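VIN1 (Oscarella pearsei, PDB 6BFI) probably binds actin filaments and may play a role in cell-cell adhesion, as a sponge member of the vinculin family. Local coordinates at residues E63-N66 and F70-E73; V174-H179 and T197-I202; A509-A514 and S597-V602; S676-A681 and Q697-M702; A816-L821 and I830-K835. All blocks are in the same frame, centred on the assembly; numbering follows the deposited sequence.

Contact 1: residues E63-N66 and F70-E73; sequences ETSN and FKAE
Ser65 turns its side chain in towards Phe70 and Lys71, and its hydroxyl ends up between an aromatic ring and an aliphatic chain. Ser65 OG comes to the rim of the phenyl ring, near its plane, 3.6 Å from Phe70 CD2. The same OG lies 3.4 Å from Lys71 CE, so both neighbours meet it with carbon; its polar partner is Asp67, by a hydrogen bond. Phe70 sets CG anti to its backbone N (chi1 178°), and the ring runs on to pack against Cys125 and Ala126 of helix 102-145. The contact is a tight return: the loop that follows helix 41-59 folds against the first turns of helix 68-97, in a family built of helical bundles. Lys71 leaves this helix as an extended chain and stretches alongside the serine until Lys71 NZ gives a weak hydrogen bond of 3.1 Å to Ser65 O. An alanine here removes the ammonium and its chain, and would probably leave Ser65 O without that donor and the loop less closely held to the helix. Asn66 and Lys71 run side by side, pointing the same way, and Glu68 adds a long, weak ion pair to the same ammonium.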
# COMPACT_ATOMS: atom_id res chain seq x y z
N GLU A 63 35.74 -3.66 -25.34
CA GLU A 63 35.67 -3.87 -26.78
C GLU A 63 34.28 -4.24 -27.26
O GLU A 63 33.92 -3.93 -28.40
CB GLU A 63 36.64 -4.97 -27.21
CG GLU A 63 38.11 -4.67 -26.99
CD GLU A 63 39.01 -5.80 -27.47
OE1 GLU A 63 38.48 -6.90 -27.73
OE2 GLU A 63 40.23 -5.58 -27.59
N THR A 64 33.48 -4.90 -26.41
CA THR A 64 32.26 -5.54 -26.88
C THR A 64 31.11 -4.56 -27.07
O THR A 64 30.29 -4.74 -27.98
CB THR A 64 31.84 -6.65 -25.91
OG1 THR A 64 31.54 -6.07 -24.63
CG2 THR A 64 32.96 -7.66 -25.75
N SER A 65 31.01 -3.53 -26.23
CA SER A 65 29.92 -2.58 -26.34
C SER A 65 30.14 -1.67 -27.55
O SER A 65 31.17 -1.71 -28.22
CB SER A 65 29.79 -1.76 -25.05
OG SER A 65 30.53 -0.56 -25.13
N ASN A 66 29.14 -0.83 -27.84
CA ASN A 66 29.23 0.14 -28.93
C ASN A 66 28.75 1.52 -28.50
O ASN A 66 28.25 2.29 -29.33
CB ASN A 66 28.45 -0.34 -30.16
CG ASN A 66 29.35 -0.89 -31.25
OD1 ASN A 66 30.52 -1.20 -31.01
ND2 ASN A 66 28.81 -1.02 -32.46
N PHE A 70 30.37 4.32 -21.96
CA PHE A 70 30.82 3.20 -21.14
C PHE A 70 32.33 3.01 -21.27
O PHE A 70 33.05 2.92 -20.26
CB PHE A 70 30.06 1.94 -21.56
CG PHE A 70 30.48 0.69 -20.84
CD1 PHE A 70 30.28 0.57 -19.47
CD2 PHE A 70 31.05 -0.37 -21.53
CE1 PHE A 70 30.65 -0.59 -18.81
CE2 PHE A 70 31.42 -1.52 -20.87
CZ PHE A 70 31.22 -1.63 -19.51
N LYS A 71 32.83 2.97 -22.51
CA LYS A 71 34.26 2.79 -22.74
C LYS A 71 35.08 3.93 -22.15
O LYS A 71 36.26 3.74 -21.82
CB LYS A 71 34.54 2.67 -24.24
CG LYS A 71 33.79 1.53 -24.91
CD LYS A 71 33.90 1.64 -26.42
CE LYS A 71 33.15 0.51 -27.10
NZ LYS A 71 33.13 0.67 -28.58
N ALA A 72 34.48 5.12 -22.01
CA ALA A 72 35.19 6.25 -21.42
C ALA A 72 35.15 6.23 -19.90
O ALA A 72 36.12 6.64 -19.25
CB ALA A 72 34.62 7.56 -21.95
N GLU A 73 34.05 5.76 -19.32
CA GLU A 73 33.90 5.75 -17.87
C GLU A 73 34.51 4.52 -17.20
O GLU A 73 34.68 4.52 -15.98
CB GLU A 73 32.41 5.83 -17.49
CG GLU A 73 31.73 7.13 -17.90
CD GLU A 73 30.23 7.07 -17.76
OE1 GLU A 73 29.72 6.02 -17.30
OE2 GLU A 73 29.55 8.06 -18.11

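Contact 2: residues V174-H179 and T197-I202; sequences VVEQRH and TVREQI
Glu176 and Arg199 reach for each other from two helices whose backbones are well separated: their CA atoms are 12.1 Å apart, and they are the closest pair of CA atoms between the two segments. Both side chains set out towards the opposite helix, and neither goes straight. Glu176 folds at its second torsion (chi2 -71°), which turns the carboxylate forward along its own helix, towards His179; there Glu176 OE1 lies 3.0 Å from His179 NE2. The backbone oxygen of Glu176 sits over one face of that imidazole, 3.9 Å above its plane and displaced towards the rim. Arg199 runs out extended to CG and CD and then kinks at chi3 (-83°), so the guanidinium is presented at the end of a bent arm. The two chains meet at about a right angle, with carboxylate and guanidinium planes 52° apart, so the groups do not face each other flat. What touches is Glu176 CG, which comes to the guanidinium edge in its plane, 3.8 Å from Arg199 NH2. The salt bridge from Glu176 OE2 to Arg199 NH2 is long, at 3.9 Å. Arg199 was modelled in two conformations, so the pairing, long as it is, is doubtful. Beneath it, helices 154-178 and 185-215, successive in the chain, pack through apolar side chains: Val198 rests on Met168 and Met172, and Val175 on Leu195. Helix 102-145 receives Val174 and Arg178, while helix 224-249 takes Val198 and Gln201.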
# COMPACT_ATOMS: atom_id res chain seq x y z
N VAL A 174 12.54 -5.88 -23.02
CA VAL A 174 13.65 -5.30 -22.28
C VAL A 174 13.23 -4.95 -20.85
O VAL A 174 13.97 -5.23 -19.90
CB VAL A 174 14.19 -4.08 -23.04
CG1 VAL A 174 14.80 -3.08 -22.09
CG2 VAL A 174 15.23 -4.51 -24.07
N VAL A 175 12.05 -4.36 -20.68
CA VAL A 175 11.58 -4.04 -19.34
C VAL A 175 11.27 -5.32 -18.56
O VAL A 175 11.68 -5.47 -17.39
CB VAL A 175 10.36 -3.10 -19.41
CG1 VAL A 175 9.86 -2.78 -18.01
CG2 VAL A 175 10.72 -1.83 -20.15
N GLU A 176 10.57 -6.26 -19.19
CA GLU A 176 10.33 -7.56 -18.58
C GLU A 176 11.63 -8.31 -18.30
O GLU A 176 11.65 -9.18 -17.42
CB GLU A 176 9.44 -8.41 -19.49
CG GLU A 176 7.95 -8.29 -19.18
CD GLU A 176 7.57 -8.98 -17.88
OE1 GLU A 176 8.33 -9.85 -17.41
OE2 GLU A 176 6.50 -8.64 -17.33
N GLN A 177 12.70 -8.00 -19.02
CA GLN A 177 14.02 -8.51 -18.67
C GLN A 177 14.59 -7.78 -17.46
O GLN A 177 15.30 -8.38 -16.65
CB GLN A 177 14.96 -8.38 -19.87
CG GLN A 177 16.45 -8.49 -19.54
CD GLN A 177 16.83 -9.86 -19.02
OE1 GLN A 177 16.14 -10.85 -19.28
NE2 GLN A 177 17.92 -9.93 -18.26
N ARG A 178 14.27 -6.49 -17.31
CA ARG A 178 14.92 -5.67 -16.29
C ARG A 178 14.33 -5.90 -14.90
O ARG A 178 15.07 -6.10 -13.94
CB ARG A 178 14.81 -4.19 -16.68
CG ARG A 178 15.32 -3.23 -15.62
CD ARG A 178 16.81 -3.41 -15.36
NE ARG A 178 17.33 -2.35 -14.50
CZ ARG A 178 18.60 -2.24 -14.13
NH1 ARG A 178 19.50 -3.14 -14.54
NH2 ARG A 178 18.98 -1.24 -13.35
N HIS A 179 13.00 -5.87 -14.78
CA HIS A 179 12.43 -5.83 -13.43
C HIS A 179 12.69 -7.08 -12.57
O HIS A 179 12.65 -6.97 -11.34
CB HIS A 179 10.93 -5.51 -13.47
CG HIS A 179 10.06 -6.62 -13.98
ND1 HIS A 179 9.81 -7.77 -13.26
CD2 HIS A 179 9.35 -6.74 -15.13
CE1 HIS A 179 9.00 -8.56 -13.95
NE2 HIS A 179 8.71 -7.95 -15.09
N THR A 197 -0.41 -1.68 -18.28
CA THR A 197 -1.12 -0.56 -18.88
C THR A 197 -0.87 -0.48 -20.38
O THR A 197 -1.82 -0.37 -21.17
CB THR A 197 -0.72 0.75 -18.19
OG1 THR A 197 -1.27 0.79 -16.87
CG2 THR A 197 -1.24 1.95 -18.98
N VAL A 198 0.40 -0.54 -20.79
CA VAL A 198 0.71 -0.44 -22.21
C VAL A 198 0.07 -1.60 -22.98
O VAL A 198 -0.57 -1.41 -24.03
CB VAL A 198 2.24 -0.40 -22.42
CG1 VAL A 198 2.57 -0.37 -23.90
CG2 VAL A 198 2.83 0.81 -21.72
N ARG A 199 0.22 -2.82 -22.45
CA ARG A 199 -0.28 -4.00 -23.15
C ARG A 199 -1.80 -3.96 -23.32
O ARG A 199 -2.32 -4.39 -24.36
CB ARG A 199 0.13 -5.27 -22.40
CG ARG A 199 1.14 -6.13 -23.15
CD ARG A 199 1.39 -7.46 -22.45
NE ARG A 199 2.36 -7.36 -21.36
CZ ARG A 199 3.65 -7.68 -21.48
NH1 ARG A 199 4.11 -8.14 -22.64
NH2 ARG A 199 4.46 -7.56 -20.44
N GLU A 200 -2.52 -3.43 -22.33
CA GLU A 200 -3.97 -3.32 -22.47
C GLU A 200 -4.38 -2.11 -23.30
O GLU A 200 -5.49 -2.10 -23.83
CB GLU A 200 -4.64 -3.26 -21.09
CG GLU A 200 -4.31 -2.05 -20.24
CD GLU A 200 -5.02 -2.07 -18.90
OE1 GLU A 200 -6.14 -1.52 -18.80
OE2 GLU A 200 -4.46 -2.65 -17.94
N GLN A 201 -3.51 -1.10 -23.44
CA GLN A 201 -3.88 0.11 -24.15
C GLN A 201 -3.58 0.08 -25.64
O GLN A 201 -4.17 0.88 -26.38
CB GLN A 201 -3.18 1.33 -23.53
CG GLN A 201 -3.77 1.77 -22.20
CD GLN A 201 -5.27 1.98 -22.26
OE1 GLN A 201 -5.75 2.86 -22.98
NE2 GLN A 201 -6.01 1.17 -21.52
N ILE A 202 -2.70 -0.80 -26.12
CA ILE A 202 -2.41 -0.85 -27.55
C ILE A 202 -3.66 -1.09 -28.41
O ILE A 202 -3.97 -0.27 -29.29
CB ILE A 202 -1.32 -1.89 -27.86
CG1 ILE A 202 0.02 -1.45 -27.28
CG2 ILE A 202 -1.21 -2.13 -29.36
CD1 ILE A 202 0.44 -0.08 -27.75

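Contact 3: residues A509-A514 and S597-V602; sequences ADVKEA and SSADKV
No aromatic ring takes part where Val511 meets Ala599 and Asp600; the one flat group is the carboxylate of Asp600. Val511 CG1 approaches it obliquely, tilted out of the carboxylate plane, and stays 4.3 Å from Asp600 OD1. That oxygen has its real partner in Lys515, one helical turn beyond the valine, with which it makes a salt bridge; the methyl group simply lies next to the charged pair. The heart of the contact is apolar: Val511 CG1 meets Ala599 CB methyl to methyl at 3.7 Å. The valine places CG1 anti to its backbone N (chi1 165°), and this branch comes closest to Ala599, CG2 standing a little farther off. Because alanine ends at CB, the backbones can close to 6.4 Å between the CA atoms of Val511 and Ala599. Close helix packing of this kind, with a small residue under a branched one, suits the helical bundles of the vinculin family. Helix 496-519 and helix 589-615 are brought together here across a long excursion of chain. Around them, Val511 also leans on Val534 of helix 524-550 and on Val603, while Ala599 and Val602 pack on Met575 of helix 572-584.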
# COMPACT_ATOMS: atom_id res chain seq x y z
N ALA A 509 -37.25 -2.02 4.84
CA ALA A 509 -38.13 -0.89 4.52
C ALA A 509 -38.61 -0.95 3.07
O ALA A 509 -39.79 -0.71 2.79
CB ALA A 509 -37.42 0.43 4.80
N ASP A 510 -37.71 -1.26 2.14
CA ASP A 510 -38.08 -1.27 0.73
C ASP A 510 -39.01 -2.44 0.40
O ASP A 510 -39.92 -2.31 -0.42
CB ASP A 510 -36.83 -1.31 -0.15
CG ASP A 510 -36.08 0.01 -0.14
OD1 ASP A 510 -36.69 1.04 0.21
OD2 ASP A 510 -34.88 0.01 -0.48
N VAL A 511 -38.79 -3.60 1.04
CA VAL A 511 -39.69 -4.73 0.84
C VAL A 511 -41.05 -4.44 1.45
O VAL A 511 -42.09 -4.80 0.87
CB VAL A 511 -39.06 -6.02 1.42
CG1 VAL A 511 -40.12 -7.11 1.56
CG2 VAL A 511 -37.93 -6.49 0.53
N LYS A 512 -41.08 -3.79 2.61
CA LYS A 512 -42.36 -3.37 3.19
C LYS A 512 -43.10 -2.44 2.24
O LYS A 512 -44.30 -2.61 1.98
CB LYS A 512 -42.14 -2.70 4.54
CG LYS A 512 -43.12 -1.58 4.85
CD LYS A 512 -43.31 -1.36 6.34
CE LYS A 512 -44.17 -2.45 6.95
NZ LYS A 512 -44.54 -2.15 8.36
N GLU A 513 -42.40 -1.44 1.69
CA GLU A 513 -43.04 -0.51 0.77
C GLU A 513 -43.52 -1.22 -0.49
O GLU A 513 -44.58 -0.89 -1.03
CB GLU A 513 -42.08 0.63 0.43
CG GLU A 513 -42.69 1.74 -0.41
CD GLU A 513 -43.95 2.31 0.22
OE1 GLU A 513 -44.97 2.40 -0.49
OE2 GLU A 513 -43.91 2.67 1.42
N ALA A 514 -42.75 -2.21 -0.96
CA ALA A 514 -43.15 -2.95 -2.16
C ALA A 514 -44.38 -3.80 -1.90
O ALA A 514 -45.24 -3.93 -2.78
CB ALA A 514 -41.99 -3.80 -2.66
N SER A 597 -44.64 -13.32 -0.39
CA SER A 597 -43.88 -14.42 0.21
C SER A 597 -42.47 -14.48 -0.35
O SER A 597 -41.52 -14.78 0.38
CB SER A 597 -44.61 -15.74 -0.01
OG SER A 597 -45.92 -15.70 0.53
N SER A 598 -42.30 -14.21 -1.65
CA SER A 598 -40.97 -14.25 -2.25
C SER A 598 -40.08 -13.14 -1.69
O SER A 598 -38.91 -13.38 -1.35
CB SER A 598 -41.09 -14.13 -3.77
OG SER A 598 -41.84 -15.20 -4.32
N ALA A 599 -40.61 -11.92 -1.59
CA ALA A 599 -39.85 -10.82 -1.01
C ALA A 599 -39.49 -11.10 0.44
O ALA A 599 -38.36 -10.85 0.87
CB ALA A 599 -40.63 -9.52 -1.15
N ASP A 600 -40.44 -11.63 1.22
CA ASP A 600 -40.13 -12.05 2.58
C ASP A 600 -39.02 -13.10 2.60
O ASP A 600 -38.19 -13.10 3.51
CB ASP A 600 -41.39 -12.59 3.27
CG ASP A 600 -42.42 -11.51 3.53
OD1 ASP A 600 -42.03 -10.33 3.72
OD2 ASP A 600 -43.63 -11.83 3.56
N LYS A 601 -38.99 -13.98 1.59
CA LYS A 601 -37.90 -14.96 1.52
C LYS A 601 -36.56 -14.26 1.29
O LYS A 601 -35.54 -14.66 1.87
CB LYS A 601 -38.18 -15.97 0.41
CG LYS A 601 -37.51 -17.32 0.63
CD LYS A 601 -38.16 -18.06 1.79
CE LYS A 601 -37.15 -18.90 2.55
NZ LYS A 601 -36.41 -19.84 1.67
N VAL A 602 -36.55 -13.22 0.46
CA VAL A 602 -35.34 -12.43 0.28
C VAL A 602 -34.88 -11.85 1.62
O VAL A 602 -33.72 -12.00 2.02
CB VAL A 602 -35.56 -11.32 -0.76
CG1 VAL A 602 -34.37 -10.37 -0.79
CG2 VAL A 602 -35.81 -11.92 -2.14

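Contact 4: residues S676-A681 and Q697-M702; sequences SVFREA and QMARKM
Phe678 and Ala699 mark the point where helices 669-682 and 690-710 come very close, their CA atoms just 5.4 Å apart. Both segments are regular helix, with i to i-4 bonds such as Glu680 N to Ser676 O; no hydrogen bond crosses between the segments. The closeness is possible because Ala699 has only a methyl group to fit between the helices. Ala699 CB lies 3.6 Å from Phe678 CB and 3.8 Å from Phe678 N, right up against the opposite main chain. Val677 CG1 closes in from the neighbouring position, 4.1 Å from Ala699 CB. Phe678 turns CG anti to its backbone N (chi1 180°), carrying the ring past the alanine, which is left at the ring edge near its plane. Farther along, the ring packs on Glu655 and Arg659 of helix 649-659. Arg700 extends beside this group, and its NH1 donates to Gln697 OE1 at 3.0 Å. The bond is bent, 131° at the hydrogen; the donor lies in the carbonyl plane of the amide, but the acceptor is 24° out of the guanidinium plane. Arg700 NE makes a salt bridge with Glu655, so the buried guanidinium has partners at both NH1 and NE. The chemistry is thus divided: the closest side-chain contacts between the segments are hydrocarbon, while the buried polar group beside them is satisfied by partners that probably fix how the guanidinium is turned.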
# COMPACT_ATOMS: atom_id res chain seq x y z
N SER A 676 11.79 5.62 19.45
CA SER A 676 10.40 5.44 19.05
C SER A 676 10.03 3.96 19.02
O SER A 676 8.93 3.58 19.42
CB SER A 676 10.15 6.08 17.68
OG SER A 676 10.84 5.38 16.66
N VAL A 677 10.95 3.11 18.55
CA VAL A 677 10.67 1.67 18.55
C VAL A 677 10.59 1.15 19.98
O VAL A 677 9.62 0.46 20.36
CB VAL A 677 11.73 0.92 17.73
CG1 VAL A 677 11.65 -0.56 18.02
CG2 VAL A 677 11.52 1.18 16.26
N PHE A 678 11.60 1.45 20.80
CA PHE A 678 11.61 1.00 22.19
C PHE A 678 10.37 1.47 22.93
O PHE A 678 9.81 0.73 23.75
CB PHE A 678 12.87 1.51 22.89
CG PHE A 678 12.97 1.11 24.33
CD1 PHE A 678 13.53 -0.11 24.69
CD2 PHE A 678 12.51 1.94 25.34
CE1 PHE A 678 13.62 -0.49 26.02
CE2 PHE A 678 12.60 1.57 26.66
CZ PHE A 678 13.15 0.36 27.00
N ARG A 679 9.91 2.69 22.65
CA ARG A 679 8.72 3.20 23.31
C ARG A 679 7.46 2.53 22.79
O ARG A 679 6.50 2.33 23.55
CB ARG A 679 8.63 4.71 23.13
CG ARG A 679 7.73 5.40 24.13
CD ARG A 679 8.10 6.86 24.27
NE ARG A 679 9.48 7.05 24.69
CZ ARG A 679 10.47 7.43 23.88
NH1 ARG A 679 10.22 7.66 22.60
NH2 ARG A 679 11.70 7.58 24.36
N GLU A 680 7.43 2.17 21.50
CA GLU A 680 6.29 1.44 20.97
C GLU A 680 6.17 0.07 21.63
O GLU A 680 5.07 -0.36 21.99
CB GLU A 680 6.40 1.29 19.45
CG GLU A 680 5.26 0.52 18.80
CD GLU A 680 3.94 1.27 18.86
OE1 GLU A 680 3.97 2.52 18.93
OE2 GLU A 680 2.88 0.61 18.84
N ALA A 681 7.29 -0.63 21.79
CA ALA A 681 7.26 -1.96 22.40
C ALA A 681 7.20 -1.92 23.92
O ALA A 681 6.87 -2.94 24.53
CB ALA A 681 8.48 -2.76 21.95
N GLN A 697 15.21 -5.58 22.37
CA GLN A 697 16.63 -5.84 22.18
C GLN A 697 17.16 -5.14 20.94
O GLN A 697 18.25 -4.55 20.96
CB GLN A 697 16.87 -7.35 22.10
CG GLN A 697 18.34 -7.76 22.04
CD GLN A 697 18.98 -7.85 23.42
OE1 GLN A 697 18.58 -7.18 24.36
NE2 GLN A 697 20.00 -8.70 23.53
N MET A 698 16.39 -5.17 19.84
CA MET A 698 16.81 -4.51 18.61
C MET A 698 16.92 -3.01 18.81
O MET A 698 17.82 -2.36 18.25
CB MET A 698 15.84 -4.85 17.48
CG MET A 698 16.31 -4.41 16.11
SD MET A 698 15.20 -4.96 14.80
CE MET A 698 14.99 -6.68 15.24
N ALA A 699 16.01 -2.42 19.59
CA ALA A 699 16.08 -0.99 19.88
C ALA A 699 17.34 -0.66 20.67
O ALA A 699 18.05 0.30 20.35
CB ALA A 699 14.84 -0.54 20.63
N ARG A 700 17.64 -1.46 21.70
CA ARG A 700 18.87 -1.26 22.47
C ARG A 700 20.09 -1.30 21.56
O ARG A 700 20.94 -0.40 21.58
CB ARG A 700 18.98 -2.32 23.56
CG ARG A 700 17.81 -2.37 24.54
CD ARG A 700 18.01 -3.47 25.57
NE ARG A 700 16.83 -3.66 26.42
CZ ARG A 700 16.03 -4.71 26.37
NH1 ARG A 700 16.27 -5.70 25.51
NH2 ARG A 700 14.98 -4.79 27.18
N LYS A 701 20.18 -2.35 20.73
CA LYS A 701 21.31 -2.48 19.81
C LYS A 701 21.41 -1.29 18.87
O LYS A 701 22.51 -0.80 18.59
CB LYS A 701 21.18 -3.79 19.02
CG LYS A 701 21.28 -5.04 19.88
CD LYS A 701 21.02 -6.29 19.05
CE LYS A 701 21.23 -7.56 19.87
NZ LYS A 701 22.63 -7.68 20.35
N MET A 702 20.27 -0.80 18.38
CA MET A 702 20.30 0.33 17.45
C MET A 702 20.77 1.60 18.14
O MET A 702 21.48 2.42 17.53
CB MET A 702 18.92 0.53 16.82
CG MET A 702 18.88 1.60 15.74
SD MET A 702 19.76 1.15 14.22
CE MET A 702 18.68 -0.13 13.57

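Contact 5: residues A816-L821 and I830-K835; sequences AACIRL and ILWRKK
Cys818 presses its side chain against the pyrrole side of the Trp832 indole, a sulfur-aromatic contact in which the sulfur is neither over the face nor squarely at the edge. Cys818 SG stands 3.9 Å from the centroid of the five-membered ring, 68° off the ring normal. The model brings the sulfur implausibly near the indole nitrogen, so the exact setting of the thiol is doubtful, but the carbon contact is less strained: Cys818 CB lies 3.5 Å from Trp832 CD1. The cysteine turns SG anti to its own carbonyl carbon (chi1 -69°), and Trp832 sets CG the same way, directing the indole to the cysteine. Ile830 adds an apolar wall, its CG2 branch 3.7 Å from Cys818 SG. As modelled, the sulfur has an aromatic neighbour and an aliphatic one, both from the returning chain, while Ile743 of helix 718-745 touches Cys818 as well. Trp832 also packs edge-to-face with Trp684 and rests on Ser814 and Glu815. An alanine in its place takes away the indole, and Cys818 and Trp684 would probably be left less closely packed, with the C-terminal chain less firmly seated. Cys818 is the residue at which the backbone leaves the helical conformation after helix 786-817, and the chain then turns and comes back without regular structure. This is a C-terminal arm folded against the end of the last helix, an arrangement consistent with the tail bundle of vinculin.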
# COMPACT_ATOMS: atom_id res chain seq x y z
N ALA A 816 -2.25 -6.72 15.32
CA ALA A 816 -3.48 -6.85 14.54
C ALA A 816 -3.66 -8.26 14.02
O ALA A 816 -4.79 -8.75 13.92
CB ALA A 816 -3.47 -5.84 13.39
N ALA A 817 -2.56 -8.94 13.67
CA ALA A 817 -2.66 -10.30 13.16
C ALA A 817 -3.00 -11.30 14.26
O ALA A 817 -3.54 -12.38 13.95
CB ALA A 817 -1.35 -10.70 12.48
N CYS A 818 -2.71 -10.99 15.52
CA CYS A 818 -3.01 -11.88 16.63
C CYS A 818 -4.47 -11.81 17.08
O CYS A 818 -4.78 -12.29 18.18
CB CYS A 818 -2.09 -11.59 17.81
SG CYS A 818 -0.35 -12.03 17.54
N ILE A 819 -5.36 -11.24 16.28
CA ILE A 819 -6.76 -11.12 16.67
C ILE A 819 -7.57 -12.35 16.27
O ILE A 819 -8.40 -12.83 17.04
CB ILE A 819 -7.36 -9.83 16.07
CG1 ILE A 819 -6.62 -8.60 16.60
CG2 ILE A 819 -8.85 -9.73 16.39
CD1 ILE A 819 -6.98 -7.31 15.89
N ARG A 820 -7.34 -12.88 15.07
CA ARG A 820 -8.04 -14.06 14.57
C ARG A 820 -7.00 -15.14 14.27
O ARG A 820 -6.66 -15.40 13.11
CB ARG A 820 -8.88 -13.73 13.33
CG ARG A 820 -10.12 -12.89 13.62
CD ARG A 820 -10.99 -12.78 12.38
NE ARG A 820 -12.22 -12.03 12.65
CZ ARG A 820 -13.34 -12.57 13.11
NH1 ARG A 820 -13.40 -13.87 13.36
NH2 ARG A 820 -14.41 -11.81 13.32
N LEU A 821 -6.51 -15.78 15.33
CA LEU A 821 -5.56 -16.87 15.21
C LEU A 821 -6.28 -18.21 15.26
O LEU A 821 -7.38 -18.33 15.82
CB LEU A 821 -4.51 -16.82 16.32
CG LEU A 821 -3.51 -15.66 16.28
CD1 LEU A 821 -2.57 -15.74 17.47
CD2 LEU A 821 -2.74 -15.67 14.98
N ILE A 830 0.37 -16.46 22.56
CA ILE A 830 1.08 -15.20 22.70
C ILE A 830 0.22 -14.23 23.52
O ILE A 830 -1.02 -14.27 23.47
CB ILE A 830 1.44 -14.61 21.33
CG1 ILE A 830 2.58 -13.60 21.46
CG2 ILE A 830 0.23 -13.97 20.66
CD1 ILE A 830 3.05 -13.04 20.13
N LEU A 831 0.88 -13.37 24.29
CA LEU A 831 0.21 -12.47 25.22
C LEU A 831 0.31 -11.04 24.69
O LEU A 831 1.41 -10.49 24.59
CB LEU A 831 0.82 -12.57 26.62
CG LEU A 831 0.41 -13.80 27.43
CD1 LEU A 831 0.89 -13.67 28.87
CD2 LEU A 831 -1.10 -14.00 27.37
N TRP A 832 -0.83 -10.46 24.35
CA TRP A 832 -0.89 -9.06 23.95
C TRP A 832 -1.66 -8.25 24.98
O TRP A 832 -2.71 -7.67 24.68
CB TRP A 832 -1.53 -8.91 22.57
CG TRP A 832 -0.62 -9.31 21.45
CD1 TRP A 832 -0.60 -10.51 20.79
CD2 TRP A 832 0.42 -8.52 20.86
NE1 TRP A 832 0.37 -10.51 19.83
CE2 TRP A 832 1.01 -9.30 19.85
CE3 TRP A 832 0.90 -7.23 21.08
CZ2 TRP A 832 2.07 -8.83 19.06
CZ3 TRP A 832 1.94 -6.76 20.30
CH2 TRP A 832 2.52 -7.56 19.30
N ARG A 833 -1.15 -8.21 26.21
CA ARG A 833 -1.75 -7.45 27.30
C ARG A 833 -0.91 -6.21 27.55
O ARG A 833 0.32 -6.31 27.65
CB ARG A 833 -1.87 -8.31 28.56
CG ARG A 833 -2.54 -9.66 28.32
CD ARG A 833 -2.89 -10.39 29.62
NE ARG A 833 -1.73 -10.93 30.32
CZ ARG A 833 -1.80 -11.79 31.33
NH1 ARG A 833 -2.97 -12.22 31.76
NH2 ARG A 833 -0.69 -12.23 31.91
N LYS A 834 -1.56 -5.06 27.64
CA LYS A 834 -0.86 -3.82 27.93
C LYS A 834 -0.17 -3.89 29.29
O LYS A 834 -0.67 -4.53 30.22
CB LYS A 834 -1.83 -2.63 27.90
CG LYS A 834 -1.39 -1.48 27.01
CD LYS A 834 -1.80 -1.70 25.56
CE LYS A 834 -1.56 -0.46 24.72
NZ LYS A 834 -2.16 -0.59 23.36
N LYS A 835 0.98 -3.23 29.39
CA LYS A 835 1.77 -3.29 30.61
C LYS A 835 1.02 -2.63 31.77
O LYS A 835 0.10 -1.83 31.59
CB LYS A 835 3.12 -2.60 30.40
CG LYS A 835 4.25 -3.19 31.23
CD LYS A 835 5.58 -2.55 30.84
CE LYS A 835 6.75 -3.37 31.36
NZ LYS A 835 8.05 -2.82 30.89

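How the contacts relate
The five contacts follow one another in series along a chain that is three-quarters helix and has no strands. Contacts 1 and 2 lie on the same side of the chain's centre, their centres 28 Å apart, and helix 102-145 borders both. Contact 3 stands far off, its centre 77 Å from that of contact 1, and joins helices 496-519 and 589-615. Contacts 4 and 5 are neighbours, with centres 19 Å and nearest atoms about 6 Å apart; helix 786-817 packs beside the first and leads into the second. No two contacts touch, and each belongs to its own part of an elongated, multi-bundle molecule, with the C-terminal arm closing beside contact 4.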